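Putative rhamnosidase (Streptomyces avermitilis, PDB 3W5M) releases terminal alpha-L-rhamnose from citrus flavonoids such as naringin and rutin and from gum arabic, and carries a calcium-dependent rhamnose-binding module. Local coordinates at residues V702-Y707 against A772-E777. Numbering follows the deposited sequence.
Sequences VPWALY and ARMATE
Trp704 reaches across from helix 698-710 and brings its six-membered ring up to Arg773 and Met774 of helix 756-777. CG of Trp704 is anti to the backbone N (chi1 -171°), and from there the indole reaches the second helix, whose segment axis stays 11.3 Å away. The tight part of the contact lies on the buried side. Met774, extended beyond CG, runs past the indole in the opposite direction: its CG lies 3.9 Å from Trp704 CE3, and its methyl CE stops 4.1 Å from CB of Pro703, which also packs on Val715 and Ala719 of helix 713-732. Arg773 CB sits 3.6 Å from Trp704 CH2, approaching the ring obliquely. The loose part is the partly exposed side, where the guanidinium stands nearly perpendicular to the indole; Arg773 NH1 comes no nearer than 3.7 Å to Trp704 NE1, while NH2 forms a salt bridge with Asp769. One turn beyond Trp704, Tyr707 OH donates a short hydrogen bond of 2.5 Å to Glu777 OE1, meeting the oxygen on its anti side, 24° out of the carboxylate plane. Glu777 CG also lies 3.6 Å from Tyr707 CE2, so aliphatic contact accompanies the polar one. A phenylalanine in place of Tyr707 would probably leave the Glu777 carboxylate without this donor and freer to turn. The contact lies away from the rhamnose-binding and catalytic residues; the segments 702-707 and 772-777 cross at 46°, joining two helices of the (alpha/alpha)6-barrel of the family 78 glycoside hydrolases.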
loop_
_atom_site.group_PDB
_atom_site.type_symbol
_atom_site.label_atom_id
_atom_site.label_comp_id
_atom_site.label_asym_id
_atom_site.label_seq_id
_atom_site.Cartn_x
_atom_site.Cartn_y
_atom_site.Cartn_z
ATOM N N VAL A 702 11.701 12.108 3.789
ATOM C CA VAL A 702 10.235 12.027 3.903
ATOM C C VAL A 702 9.695 12.902 5.083
ATOM O O VAL A 702 8.713 13.635 4.904
ATOM C CB VAL A 702 9.761 10.561 3.912
ATOM C CG1 VAL A 702 8.263 10.520 4.087
ATOM C CG2 VAL A 702 10.083 9.879 2.562
ATOM N N PRO A 703 10.339 12.857 6.272
ATOM C CA PRO A 703 9.938 13.841 7.287
ATOM C C PRO A 703 10.094 15.270 6.794
ATOM O O PRO A 703 9.241 16.130 7.048
ATOM C CB PRO A 703 10.874 13.540 8.459
ATOM C CG PRO A 703 11.188 12.090 8.305
ATOM C CD PRO A 703 11.233 11.833 6.836
ATOM N N TRP A 704 11.181 15.553 6.060
ATOM C CA TRP A 704 11.355 16.907 5.570
ATOM C C TRP A 704 10.287 17.297 4.563
ATOM O O TRP A 704 9.762 18.413 4.601
ATOM C CB TRP A 704 12.758 17.107 4.955
ATOM C CG TRP A 704 13.017 18.542 4.644
ATOM C CD1 TRP A 704 13.107 19.115 3.406
ATOM C CD2 TRP A 704 13.191 19.604 5.597
ATOM N NE1 TRP A 704 13.344 20.474 3.526
ATOM C CE2 TRP A 704 13.399 20.804 4.853
ATOM C CE3 TRP A 704 13.196 19.661 7.006
ATOM C CZ2 TRP A 704 13.598 22.051 5.470
ATOM C CZ3 TRP A 704 13.404 20.911 7.628
ATOM C CH2 TRP A 704 13.606 22.084 6.850
ATOM N N ALA A 705 9.960 16.377 3.660
ATOM C CA ALA A 705 8.895 16.636 2.704
ATOM C C ALA A 705 7.549 16.918 3.415
ATOM O O ALA A 705 6.832 17.837 3.022
ATOM C CB ALA A 705 8.793 15.482 1.690
ATOM N N LEU A 706 7.231 16.169 4.473
ATOM C CA LEU A 706 5.983 16.414 5.237
ATOM C C LEU A 706 6.063 17.758 5.944
ATOM O O LEU A 706 5.122 18.516 5.962
ATOM C CB LEU A 706 5.695 15.315 6.251
ATOM C CG LEU A 706 5.447 13.874 5.767
ATOM C CD1 LEU A 706 5.271 12.867 6.896
ATOM C CD2 LEU A 706 4.224 13.802 4.831
ATOM N N TYR A 707 7.229 18.083 6.466
ATOM C CA TYR A 707 7.381 19.383 7.093
ATOM C C TYR A 707 7.166 20.554 6.108
ATOM O O TYR A 707 6.435 21.512 6.415
ATOM C CB TYR A 707 8.721 19.477 7.816
ATOM C CG TYR A 707 8.884 20.814 8.463
ATOM C CD1 TYR A 707 8.098 21.152 9.579
ATOM C CD2 TYR A 707 9.782 21.756 7.968
ATOM C CE1 TYR A 707 8.225 22.386 10.194
ATOM C CE2 TYR A 707 9.921 22.996 8.588
ATOM C CZ TYR A 707 9.130 23.293 9.693
ATOM O OH TYR A 707 9.221 24.516 10.336
ATOM N N ALA A 772 20.609 19.370 9.609
ATOM C CA ALA A 772 20.870 20.722 10.137
ATOM C C ALA A 772 19.630 21.604 10.030
ATOM O O ALA A 772 19.336 22.388 10.939
ATOM C CB ALA A 772 22.058 21.383 9.426
ATOM N N ARG A 773 18.901 21.467 8.928
ATOM C CA ARG A 773 17.683 22.223 8.701
ATOM C C ARG A 773 16.628 21.838 9.745
ATOM O O ARG A 773 15.936 22.719 10.268
ATOM C CB ARG A 773 17.170 22.020 7.273
ATOM C CG ARG A 773 18.066 22.622 6.183
ATOM C CD ARG A 773 17.358 22.578 4.839
ATOM N NE ARG A 773 18.256 22.243 3.732
ATOM C CZ ARG A 773 17.837 21.907 2.513
ATOM N NH1 ARG A 773 16.526 21.866 2.232
ATOM N NH2 ARG A 773 18.728 21.618 1.568
ATOM N N MET A 774 16.530 20.542 10.053
ATOM C CA MET A 774 15.591 20.038 11.079
ATOM C C MET A 774 15.942 20.568 12.468
ATOM O O MET A 774 15.058 21.044 13.197
ATOM C CB MET A 774 15.597 18.506 11.134
ATOM C CG MET A 774 15.034 17.847 9.885
ATOM S SD MET A 774 15.009 16.056 10.081
ATOM C CE MET A 774 14.446 15.552 8.457
ATOM N N ALA A 775 17.225 20.460 12.838
ATOM C CA ALA A 775 17.697 20.926 14.145
ATOM C C ALA A 775 17.313 22.386 14.295
ATOM O O ALA A 775 16.823 22.809 15.361
ATOM C CB ALA A 775 19.214 20.747 14.266
ATOM N N THR A 776 17.529 23.144 13.221
ATOM C CA THR A 776 17.234 24.574 13.165
ATOM C C THR A 776 15.733 24.847 13.372
ATOM O O THR A 776 15.364 25.643 14.228
ATOM C CB THR A 776 17.758 25.198 11.848
ATOM O OG1 THR A 776 19.188 25.073 11.814
ATOM C CG2 THR A 776 17.400 26.661 11.722
ATOM N N GLU A 777 14.873 24.177 12.613
ATOM C CA GLU A 777 13.428 24.353 12.810
ATOM C C GLU A 777 12.956 24.018 14.216
ATOM O O GLU A 777 12.017 24.629 14.720
ATOM C CB GLU A 777 12.630 23.557 11.775
ATOM C CG GLU A 777 12.900 23.992 10.329
ATOM C CD GLU A 777 12.526 25.446 10.038
ATOM O OE1 GLU A 777 11.380 25.852 10.316
ATOM O OE2 GLU A 777 13.377 26.196 9.520
#